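Local coordinates for protein similarities with probable monooxygenase (Photorhabdus luminescens, PDB 4HB9) that binds FAD and probably acts as a flavin-dependent monooxygenase of the aromatic-ring-hydroxylase type, perhaps linked to stilbene epoxidation, at residues T14-G19 with L339-K344; Q53-C58 with T333-A338; D318-M323 with Q364-Y369. All coordinates share one frame; numbering follows the deposited sequence.

Contact 1. Residues T14-G19 with L339-K344; sequences TCLAHG and LLLTQK. With EDO (1,2-ethanediol), chain E.
L16, G19 and T342 meet without any flat group between them; the one ring nearby, that of H18, leads off from the partner helix and carries at its edge an ethanediol, probably from the crystallisation liquor. Ring atom ND1 of H18 lies 2.6 Å from O1 of this molecule, close to the ring plane, and the hydrogen bond is bent (143°). NE2 of H18 bonds to the carbonyl of L118.

Across the interface the two helical segments run in the same general direction, inclined at 29°, with axes 8.7 Å from each other. The backbones come nearest at G19, whose CA is 5.5 Å from CA of T342. Here CG2 of T342 touches O of G19 at 3.4 Å, while OG1 of T342 is spent on the carbonyl of A338 one turn back. L16 holds CG opposite its backbone N (chi1 -180°), which brings the two methyls to the partner helix although the CB bond does not point at it: CD1 slides past OG1 of T342 at 3.6 Å, and CD2 meets CD2 of L341 at 4.0 Å.

Helix 11-22 follows strand 3-7 of the parallel sheet through the probable GxGxxG turn. From the same helix, C15 packs on C58 of helix 49-58; helix 330-349 in turn packs L340 against helix 355-386.

Contact 2. Residues Q53-C58 with T333-A338; sequences QALQEC and TALRDA. With EDO (1,2-ethanediol), chain G.
A54 sets its methyl group directly against the backbone of L335: CB of A54 is 3.3 Å from O of L335 and 3.7 Å from its CB. So small a side chain brings the helices close, with axes 8.7 Å apart and the segments inclined at 39°.

The second point of touch is a pair of leucines with almost the same conformation. In both L55 and L335 CG sits beside the backbone N and opposite the carbonyl carbon (chi1 near -69° in each), and chi2 is near 165° in both. Their branches cross at a slant, CD2 of L55 lying 3.9 Å from CD2 of L335, and CD1 of L335 touching CG of L55 at 4.1 Å. No hydrogen bond spans the two segments, so the contact is apolar apart from the L335 carbonyl against A54.

R336 turns away from this seam and is stretched from CG to NE. Its NH1 donates to O2 of an ethanediol, again probably from the crystallisation liquor, at 2.9 Å, the oxygen lying in the guanidinium plane at its edge, and the guanidinium also makes cation-pi contacts with F50 and Y369.

L335 reaches I11 as well. This three-helix packing belongs to the Rossmann-type FAD-binding domain, with helices 11-22 and 330-349 side by side and helix 49-58 against both; A334 on helix 330-349 touches FAD.

Contact 3. Residues D318-M323 with Q364-Y369; sequences DAIHNM and QQMRAY. With FAD (flavin-adenine dinucleotide), chain B.
M366, a selenomethionine, packs against I320 and H321 in the short helix 318-321, which opens with D318; G317 and D318 match the GD motif of FAD-dependent aromatic hydroxylases. The CB of M366 points toward helix 318-321, and its CG, placed opposite the backbone N (chi1 179°), reaches CE1 of H321 at 3.8 Å. SE follows after a bend and touches both neighbours, 3.9 Å from CE1 of H321 and 4.0 Å from CG2 of I320. Selenium approaches the imidazole obliquely, 4.6 Å from the ring centroid. A further bend carries the tip, CE, to CG2 of I320 at 3.8 Å, ending the chain in an apolar contact.

H321 is held by several partners. CG2 of I320 lies over one face of its ring near the rim, CE1 of Y369 comes in obliquely, and NE2 bonds to the carboxylate of D337, which is also hydrogen-bonded to the hydroxyl of Y369. A buried acid therefore meets both polar tips.

The N-terminal end of the short helix meets the cofactor. The amide N of D318, the helix's first residue, donates to phosphate oxygen O2P of FAD at 2.8 Å, and its OD2 accepts the ribityl O3' hydroxyl. N322 steadies the same carboxylate: its ND2 approaches OD1 of D318 from above the carboxylate plane, 41° out of it, at an angle of 152° at the hydrogen.

All three contacts are buried, but contact 1 lies farther out, about 17 Å between its centre and that of the chain against about 13 Å for the others. Contacts 1 and 2 share helix 330-349 and lie side by side, their centres about 7 Å apart; C15 bridges them by touching L335 and A338. Both are largely apolar contacts between helices inclined at 29° and 39°, with a threonine hydroxyl in the first. Contact 3 instead pairs a short helix with helix 355-386 and mixes a (seleno)methionine, an imidazole and a phenol. D337 of contact 2 supplies the acid for contact 3, while L340 of contact 1 touches Y369 and Q365. Contact 3 alone has direct FAD hydrogen bonds, through D318.

Contact 1. Residues T14-G19 with L339-K344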
loop_
_atom_site.group_PDB
_atom_site.type_symbol
_atom_site.label_atom_id
_atom_site.label_comp_id
_atom_site.label_asym_id
_atom_site.label_seq_id
_atom_site.Cartn_x
_atom_site.Cartn_y
_atom_site.Cartn_z
ATOM N N THR A 14 -9.024 6.817 -5.781
ATOM C CA THR A 14 -9.418 8.147 -5.348
ATOM C C THR A 14 -8.495 9.204 -5.917
ATOM O O THR A 14 -8.967 10.236 -6.414
ATOM C CB THR A 14 -9.502 8.249 -3.806
ATOM O OG1 THR A 14 -8.257 7.895 -3.215
ATOM C CG2 THR A 14 -10.580 7.364 -3.252
ATOM N N CYS A 15 -7.184 8.962 -5.887
ATOM C CA CYS A 15 -6.251 9.919 -6.457
ATOM C C CYS A 15 -6.575 10.120 -7.931
ATOM O O CYS A 15 -6.630 11.255 -8.405
ATOM C CB CYS A 15 -4.789 9.501 -6.293
ATOM S SG CYS A 15 -3.600 10.805 -6.679
ATOM N N LEU A 16 -6.790 9.016 -8.650
ATOM C CA LEU A 16 -7.151 9.087 -10.065
ATOM C C LEU A 16 -8.406 9.923 -10.292
ATOM O O LEU A 16 -8.436 10.739 -11.192
ATOM C CB LEU A 16 -7.360 7.683 -10.658
ATOM C CG LEU A 16 -7.743 7.623 -12.145
ATOM C CD1 LEU A 16 -6.693 8.255 -13.043
ATOM C CD2 LEU A 16 -7.998 6.173 -12.569
ATOM N N ALA A 17 -9.443 9.703 -9.501
ATOM C CA ALA A 17 -10.698 10.414 -9.712
ATOM C C ALA A 17 -10.517 11.915 -9.505
ATOM O O ALA A 17 -11.010 12.705 -10.294
ATOM C CB ALA A 17 -11.815 9.854 -8.852
ATOM N N HIS A 18 -9.729 12.315 -8.503
ATOM C CA HIS A 18 -9.374 13.717 -8.334
ATOM C C HIS A 18 -8.688 14.297 -9.547
ATOM O O HIS A 18 -9.024 15.407 -10.015
ATOM C CB HIS A 18 -8.472 13.907 -7.114
ATOM C CG HIS A 18 -9.208 13.869 -5.827
ATOM N ND1 HIS A 18 -10.185 14.780 -5.507
ATOM C CD2 HIS A 18 -9.116 13.028 -4.775
ATOM C CE1 HIS A 18 -10.672 14.493 -4.319
ATOM N NE2 HIS A 18 -10.036 13.441 -3.851
ATOM N N GLY A 19 -7.731 13.545 -10.079
ATOM C CA GLY A 19 -6.983 14.001 -11.224
ATOM C C GLY A 19 -7.851 14.176 -12.458
ATOM O O GLY A 19 -7.740 15.180 -13.170
ATOM N N LEU A 339 -1.437 9.587 -11.170
ATOM C CA LEU A 339 -0.976 10.809 -11.809
ATOM C C LEU A 339 -0.689 10.558 -13.296
ATOM O O LEU A 339 -1.084 11.318 -14.172
ATOM C CB LEU A 339 0.291 11.313 -11.122
ATOM C CG LEU A 339 0.895 12.554 -11.767
ATOM C CD1 LEU A 339 -0.082 13.696 -11.772
ATOM C CD2 LEU A 339 2.172 12.978 -11.070
ATOM N N LEU A 340 0.027 9.484 -13.570
ATOM C CA LEU A 340 0.346 9.144 -14.955
ATOM C C LEU A 340 -0.894 8.898 -15.820
ATOM O O LEU A 340 -1.011 9.451 -16.918
ATOM C CB LEU A 340 1.264 7.934 -14.980
ATOM C CG LEU A 340 1.760 7.567 -16.380
ATOM C CD1 LEU A 340 2.497 8.749 -17.010
ATOM C CD2 LEU A 340 2.627 6.329 -16.233
ATOM N N LEU A 341 -1.820 8.082 -15.339
ATOM C CA LEU A 341 -3.042 7.799 -16.075
ATOM C C LEU A 341 -3.927 9.038 -16.240
ATOM O O LEU A 341 -4.525 9.234 -17.290
ATOM C CB LEU A 341 -3.813 6.661 -15.436
ATOM C CG LEU A 341 -5.038 6.144 -16.207
ATOM C CD1 LEU A 341 -4.708 5.808 -17.671
ATOM C CD2 LEU A 341 -5.604 4.947 -15.501
ATOM N N THR A 342 -3.982 9.891 -15.214
ATOM C CA THR A 342 -4.636 11.202 -15.351
ATOM C C THR A 342 -4.075 11.975 -16.555
ATOM O O THR A 342 -4.833 12.484 -17.389
ATOM C CB THR A 342 -4.437 12.056 -14.080
ATOM O OG1 THR A 342 -5.101 11.430 -12.987
ATOM C CG2 THR A 342 -4.999 13.447 -14.278
ATOM N N GLN A 343 -2.756 12.096 -16.594
ATOM C CA GLN A 343 -2.090 12.859 -17.626
ATOM C C GLN A 343 -2.368 12.284 -19.017
ATOM O O GLN A 343 -2.613 13.033 -19.962
ATOM C CB GLN A 343 -0.588 12.938 -17.377
ATOM C CG GLN A 343 -0.201 13.758 -16.164
ATOM C CD GLN A 343 1.242 13.552 -15.729
ATOM O OE1 GLN A 343 1.908 12.608 -16.143
ATOM N NE2 GLN A 343 1.712 14.414 -14.857
ATOM N N LYS A 344 -2.353 10.957 -19.140
ATOM C CA LYS A 344 -2.615 10.311 -20.442
ATOM C C LYS A 344 -4.094 10.427 -20.851
ATOM O O LYS A 344 -4.384 10.784 -21.989
ATOM C CB LYS A 344 -2.124 8.854 -20.437
ATOM C CG LYS A 344 -0.633 8.725 -20.163
ATOM C CD LYS A 344 0.224 9.664 -21.010
ATOM C CE LYS A 344 1.699 9.495 -20.729
ATOM N NZ LYS A 344 2.517 10.359 -21.624
HETATM C C1 EDO E . -11.601 17.319 -7.681
HETATM O O1 EDO E . -11.851 16.222 -6.859
HETATM C C2 EDO E . -10.127 17.352 -8.002
HETATM O O2 EDO E . -9.983 17.602 -9.339
#

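Contact 2. Residues Q53-C58 with T333-A338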
loop_
_atom_site.group_PDB
_atom_site.type_symbol
_atom_site.label_atom_id
_atom_site.label_comp_id
_atom_site.label_asym_id
_atom_site.label_seq_id
_atom_site.Cartn_x
_atom_site.Cartn_y
_atom_site.Cartn_z
ATOM N N GLN A 53 4.279 14.113 -5.211
ATOM C CA GLN A 53 3.974 14.829 -6.457
ATOM C C GLN A 53 2.577 14.463 -6.979
ATOM O O GLN A 53 1.791 15.346 -7.422
ATOM C CB GLN A 53 5.046 14.512 -7.512
ATOM C CG GLN A 53 4.874 15.320 -8.782
ATOM C CD GLN A 53 5.773 14.838 -9.911
ATOM O OE1 GLN A 53 6.059 13.632 -10.038
ATOM N NE2 GLN A 53 6.154 15.757 -10.775
ATOM N N ALA A 54 2.252 13.181 -6.924
ATOM C CA ALA A 54 0.932 12.719 -7.369
ATOM C C ALA A 54 -0.175 13.409 -6.582
ATOM O O ALA A 54 -1.136 13.936 -7.139
ATOM C CB ALA A 54 0.807 11.213 -7.240
ATOM N N LEU A 55 -0.014 13.455 -5.265
ATOM C CA LEU A 55 -1.017 14.093 -4.423
ATOM C C LEU A 55 -1.111 15.584 -4.708
ATOM O O LEU A 55 -2.207 16.148 -4.756
ATOM C CB LEU A 55 -0.711 13.829 -2.948
ATOM C CG LEU A 55 -0.894 12.370 -2.536
ATOM C CD1 LEU A 55 -0.195 12.117 -1.197
ATOM C CD2 LEU A 55 -2.349 11.950 -2.413
ATOM N N GLN A 56 0.023 16.247 -4.848
ATOM C CA GLN A 56 0.003 17.702 -4.998
ATOM C C GLN A 56 -0.595 18.084 -6.360
ATOM O O GLN A 56 -1.304 19.087 -6.457
ATOM C CB GLN A 56 1.403 18.294 -4.827
ATOM C CG GLN A 56 1.431 19.807 -4.725
ATOM C CD GLN A 56 2.803 20.328 -4.337
ATOM O OE1 GLN A 56 3.793 19.594 -4.368
ATOM N NE2 GLN A 56 2.857 21.593 -3.935
ATOM N N GLU A 57 -0.307 17.281 -7.382
ATOM C CA GLU A 57 -0.794 17.552 -8.750
ATOM C C GLU A 57 -2.247 17.095 -8.996
ATOM O O GLU A 57 -2.912 17.596 -9.898
ATOM C CB GLU A 57 0.198 16.961 -9.788
ATOM C CG GLU A 57 1.588 17.601 -9.673
ATOM C CD GLU A 57 2.514 17.404 -10.871
ATOM O OE1 GLU A 57 2.169 16.680 -11.834
ATOM O OE2 GLU A 57 3.621 17.996 -10.840
ATOM N N CYS A 58 -2.758 16.155 -8.212
ATOM C CA CYS A 58 -4.126 15.676 -8.434
ATOM C C CYS A 58 -5.173 16.248 -7.493
ATOM O O CYS A 58 -6.333 16.433 -7.891
ATOM C CB CYS A 58 -4.196 14.158 -8.325
ATOM S SG CYS A 58 -3.352 13.329 -9.686
ATOM N N THR A 333 3.373 3.839 -5.388
ATOM C CA THR A 333 3.265 3.373 -6.787
ATOM C C THR A 333 1.839 3.513 -7.319
ATOM O O THR A 333 1.648 3.926 -8.472
ATOM C CB THR A 333 3.804 1.945 -6.944
ATOM O OG1 THR A 333 5.116 1.898 -6.394
ATOM C CG2 THR A 333 3.923 1.595 -8.392
ATOM N N ALA A 334 0.838 3.220 -6.479
ATOM C CA ALA A 334 -0.554 3.464 -6.844
ATOM C C ALA A 334 -0.827 4.952 -7.170
ATOM O O ALA A 334 -1.514 5.284 -8.159
ATOM C CB ALA A 334 -1.490 2.992 -5.753
ATOM N N LEU A 335 -0.272 5.836 -6.354
ATOM C CA LEU A 335 -0.364 7.277 -6.585
ATOM C C LEU A 335 0.347 7.698 -7.871
ATOM O O LEU A 335 -0.192 8.465 -8.664
ATOM C CB LEU A 335 0.221 8.041 -5.391
ATOM C CG LEU A 335 -0.608 7.918 -4.127
ATOM C CD1 LEU A 335 0.174 8.456 -2.921
ATOM C CD2 LEU A 335 -1.958 8.601 -4.291
ATOM N N ARG A 336 1.563 7.192 -8.057
ATOM C CA ARG A 336 2.314 7.429 -9.271
ATOM C C ARG A 336 1.519 7.032 -10.527
ATOM O O ARG A 336 1.512 7.778 -11.509
ATOM C CB ARG A 336 3.608 6.629 -9.220
ATOM C CG ARG A 336 4.622 6.992 -10.268
ATOM C CD ARG A 336 5.906 6.239 -9.986
ATOM N NE ARG A 336 6.920 6.505 -10.994
ATOM C CZ ARG A 336 8.151 5.987 -10.973
ATOM N NH1 ARG A 336 8.532 5.177 -9.996
ATOM N NH2 ARG A 336 9.006 6.299 -11.924
ATOM N N ASP A 337 0.919 5.843 -10.496
ATOM C CA ASP A 337 0.047 5.369 -11.584
ATOM C C ASP A 337 -1.115 6.345 -11.829
ATOM O O ASP A 337 -1.443 6.672 -12.974
ATOM C CB ASP A 337 -0.596 4.030 -11.269
ATOM C CG ASP A 337 0.382 2.847 -11.230
ATOM O OD1 ASP A 337 1.570 2.942 -11.625
ATOM O OD2 ASP A 337 -0.072 1.787 -10.756
ATOM N N ALA A 338 -1.733 6.810 -10.752
ATOM C CA ALA A 338 -2.913 7.694 -10.848
ATOM C C ALA A 338 -2.579 9.018 -11.525
ATOM O O ALA A 338 -3.319 9.498 -12.398
ATOM C CB ALA A 338 -3.530 7.912 -9.470
HETATM C C1 EDO G . 7.779 4.161 -5.277
HETATM O O1 EDO G . 9.117 4.656 -5.286
HETATM C C2 EDO G . 6.966 4.958 -6.282
HETATM O O2 EDO G . 7.086 4.394 -7.576
#

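Contact 3. Residues D318-M323 with Q364-Y369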
loop_
_atom_site.group_PDB
_atom_site.type_symbol
_atom_site.label_atom_id
_atom_site.label_comp_id
_atom_site.label_asym_id
_atom_site.label_seq_id
_atom_site.Cartn_x
_atom_site.Cartn_y
_atom_site.Cartn_z
ATOM N N ASP A 318 -2.043 -1.844 -6.808
ATOM C CA ASP A 318 -1.783 -3.240 -6.435
ATOM C C ASP A 318 -2.410 -4.258 -7.391
ATOM O O ASP A 318 -1.858 -5.349 -7.561
ATOM C CB ASP A 318 -2.226 -3.522 -4.998
ATOM C CG ASP A 318 -1.265 -2.920 -3.940
ATOM O OD1 ASP A 318 -0.209 -2.373 -4.313
ATOM O OD2 ASP A 318 -1.576 -3.002 -2.728
ATOM N N ALA A 319 -3.517 -3.895 -8.034
ATOM C CA ALA A 319 -4.125 -4.719 -9.081
ATOM C C ALA A 319 -3.116 -5.225 -10.099
ATOM O O ALA A 319 -3.275 -6.328 -10.635
ATOM C CB ALA A 319 -5.251 -3.968 -9.785
ATOM N N ILE A 320 -2.086 -4.433 -10.365
ATOM C CA ILE A 320 -1.082 -4.791 -11.346
ATOM C C ILE A 320 0.364 -4.766 -10.803
ATOM O O ILE A 320 1.254 -5.310 -11.455
ATOM C CB ILE A 320 -1.275 -3.912 -12.621
ATOM C CG1 ILE A 320 -0.427 -4.418 -13.786
ATOM C CG2 ILE A 320 -0.978 -2.457 -12.339
ATOM C CD1 ILE A 320 -0.780 -5.811 -14.259
ATOM N N HIS A 321 0.578 -4.201 -9.606
ATOM C CA HIS A 321 1.912 -4.011 -8.991
ATOM C C HIS A 321 2.315 -4.920 -7.855
ATOM O O HIS A 321 3.510 -5.130 -7.640
ATOM C CB HIS A 321 1.986 -2.637 -8.307
ATOM C CG HIS A 321 2.093 -1.519 -9.252
ATOM N ND1 HIS A 321 3.070 -1.475 -10.212
ATOM C CD2 HIS A 321 1.332 -0.421 -9.426
ATOM C CE1 HIS A 321 2.919 -0.377 -10.928
ATOM N NE2 HIS A 321 1.859 0.264 -10.483
ATOM N N ASN A 322 1.357 -5.347 -7.047
ATOM C CA ASN A 322 1.694 -5.985 -5.765
ATOM C C ASN A 322 0.746 -7.089 -5.463
ATOM O O ASN A 322 -0.412 -6.830 -5.167
ATOM C CB ASN A 322 1.617 -4.986 -4.601
ATOM C CG ASN A 322 2.948 -4.355 -4.270
ATOM O OD1 ASN A 322 3.964 -5.036 -4.206
ATOM N ND2 ASN A 322 2.949 -3.040 -4.051
HETATM N N MSE A 323 1.248 -8.317 -5.519
HETATM C CA MSE A 323 0.465 -9.508 -5.176
HETATM C C MSE A 323 0.321 -9.668 -3.676
HETATM O O MSE A 323 -0.573 -10.387 -3.222
HETATM C CB MSE A 323 1.103 -10.761 -5.799
HETATM C CG MSE A 323 0.994 -10.746 -7.325
HETATM SE SE MSE A 323 -0.871 -10.636 -8.004
HETATM C CE MSE A 323 -1.844 -11.608 -6.593
ATOM N N GLN A 364 2.856 1.183 -20.893
ATOM C CA GLN A 364 4.267 0.955 -21.189
ATOM C C GLN A 364 5.167 1.643 -20.142
ATOM O O GLN A 364 6.117 1.043 -19.631
ATOM C CB GLN A 364 4.603 1.426 -22.614
ATOM C CG GLN A 364 5.971 1.029 -23.100
ATOM C CD GLN A 364 6.101 -0.445 -23.492
ATOM O OE1 GLN A 364 5.158 -1.242 -23.380
ATOM N NE2 GLN A 364 7.293 -0.819 -23.927
ATOM N N GLN A 365 4.859 2.886 -19.797
ATOM C CA GLN A 365 5.606 3.584 -18.760
ATOM C C GLN A 365 5.444 2.891 -17.417
ATOM O O GLN A 365 6.411 2.755 -16.662
ATOM C CB GLN A 365 5.176 5.052 -18.629
ATOM C CG GLN A 365 5.518 5.883 -19.848
ATOM C CD GLN A 365 5.442 7.369 -19.588
ATOM O OE1 GLN A 365 5.812 7.852 -18.509
ATOM N NE2 GLN A 365 4.984 8.106 -20.584
HETATM N N MSE A 366 4.229 2.454 -17.124
HETATM C CA MSE A 366 3.928 1.856 -15.835
HETATM C C MSE A 366 4.681 0.556 -15.696
HETATM O O MSE A 366 5.274 0.295 -14.649
HETATM C CB MSE A 366 2.427 1.671 -15.697
HETATM C CG MSE A 366 2.039 1.013 -14.378
HETATM SE SE MSE A 366 1.884 -0.938 -14.607
HETATM C CE MSE A 366 0.157 -0.855 -15.543
ATOM N N ARG A 367 4.678 -0.276 -16.742
ATOM C CA ARG A 367 5.457 -1.511 -16.721
ATOM C C ARG A 367 6.933 -1.272 -16.420
ATOM O O ARG A 367 7.547 -2.064 -15.687
ATOM C CB ARG A 367 5.305 -2.305 -18.034
ATOM C CG ARG A 367 4.023 -3.118 -18.124
ATOM C CD ARG A 367 4.042 -4.095 -19.303
ATOM N NE ARG A 367 4.131 -3.368 -20.565
ATOM C CZ ARG A 367 3.097 -2.907 -21.260
ATOM N NH1 ARG A 367 1.843 -3.126 -20.884
ATOM N NH2 ARG A 367 3.333 -2.248 -22.382
ATOM N N ALA A 368 7.511 -0.206 -16.964
ATOM C CA ALA A 368 8.939 0.070 -16.744
ATOM C C ALA A 368 9.256 0.287 -15.270
ATOM O O ALA A 368 10.165 -0.345 -14.735
ATOM C CB ALA A 368 9.415 1.273 -17.543
ATOM N N TYR A 369 8.521 1.168 -14.594
ATOM C CA TYR A 369 8.811 1.351 -13.173
ATOM C C TYR A 369 8.277 0.215 -12.321
ATOM O O TYR A 369 8.916 -0.124 -11.312
ATOM C CB TYR A 369 8.438 2.739 -12.627
ATOM C CG TYR A 369 6.984 3.138 -12.704
ATOM C CD1 TYR A 369 6.026 2.594 -11.854
ATOM C CD2 TYR A 369 6.583 4.134 -13.588
ATOM C CE1 TYR A 369 4.699 3.004 -11.919
ATOM C CE2 TYR A 369 5.277 4.552 -13.658
ATOM C CZ TYR A 369 4.342 4.006 -12.831
ATOM O OH TYR A 369 3.068 4.475 -12.959
HETATM P PA FAD B . -6.187 -0.374 -2.108
HETATM O O1A FAD B . -5.745 0.924 -1.487
HETATM O O2A FAD B . -6.133 -1.708 -1.444
HETATM O O5B FAD B . -7.667 -0.162 -2.680
HETATM C C5B FAD B . -8.390 -1.201 -3.313
HETATM C C4B FAD B . -9.848 -0.803 -3.182
HETATM O O4B FAD B . -10.633 -1.640 -4.050
HETATM C C3B FAD B . -10.401 -0.958 -1.752
HETATM O O3B FAD B . -11.161 0.184 -1.356
HETATM C C2B FAD B . -11.261 -2.199 -1.876
HETATM O O2B FAD B . -12.347 -2.279 -0.972
HETATM C C1B FAD B . -11.762 -2.070 -3.322
HETATM N N9A FAD B . -12.224 -3.306 -3.955
HETATM C C8A FAD B . -11.607 -4.518 -3.961
HETATM N N7A FAD B . -12.301 -5.416 -4.719
HETATM C C5A FAD B . -13.380 -4.754 -5.190
HETATM C C6A FAD B . -14.524 -5.132 -6.042
HETATM N N6A FAD B . -14.582 -6.414 -6.472
HETATM N N1A FAD B . -15.460 -4.198 -6.312
HETATM C C2A FAD B . -15.339 -2.929 -5.860
HETATM N N3A FAD B . -14.325 -2.505 -5.081
HETATM C C4A FAD B . -13.324 -3.374 -4.720
HETATM N N1 FAD B . 2.739 1.725 0.811
HETATM C C2 FAD B . 3.632 2.739 0.754
HETATM O O2 FAD B . 3.902 3.323 -0.353
HETATM N N3 FAD B . 4.248 3.160 1.874
HETATM C C4 FAD B . 4.092 2.609 3.082
HETATM O O4 FAD B . 4.719 3.063 4.076
HETATM C C4X FAD B . 3.172 1.476 3.216
HETATM N N5 FAD B . 2.938 0.862 4.412
HETATM C C5X FAD B . 2.084 -0.185 4.473
HETATM C C6 FAD B . 1.854 -0.838 5.678
HETATM C C7 FAD B . 0.970 -1.915 5.767
HETATM C C7M FAD B . 0.719 -2.626 7.084
HETATM C C8 FAD B . 0.273 -2.384 4.558
HETATM C C8M FAD B . -0.700 -3.541 4.623
HETATM C C9 FAD B . 0.499 -1.735 3.348
HETATM C C9A FAD B . 1.373 -0.653 3.245
HETATM N N10 FAD B . 1.600 -0.001 2.012
HETATM C C10 FAD B . 2.497 1.059 1.962
HETATM C "C1'" FAD B . 0.967 -0.446 0.753
HETATM C "C2'" FAD B . -0.303 0.331 0.412
HETATM O "O2'" FAD B . -1.186 0.378 1.519
HETATM C "C3'" FAD B . -0.999 -0.353 -0.763
HETATM O "O3'" FAD B . -0.015 -0.712 -1.731
HETATM C "C4'" FAD B . -2.007 0.588 -1.408
HETATM O "O4'" FAD B . -3.174 0.585 -0.606
HETATM C "C5'" FAD B . -2.380 0.164 -2.812
HETATM O "O5'" FAD B . -3.314 1.106 -3.297
HETATM P P FAD B . -4.492 0.564 -4.251
HETATM O O1P FAD B . -5.352 1.780 -4.501
HETATM O O2P FAD B . -3.879 -0.194 -5.398
HETATM O O3P FAD B . -5.322 -0.550 -3.449
#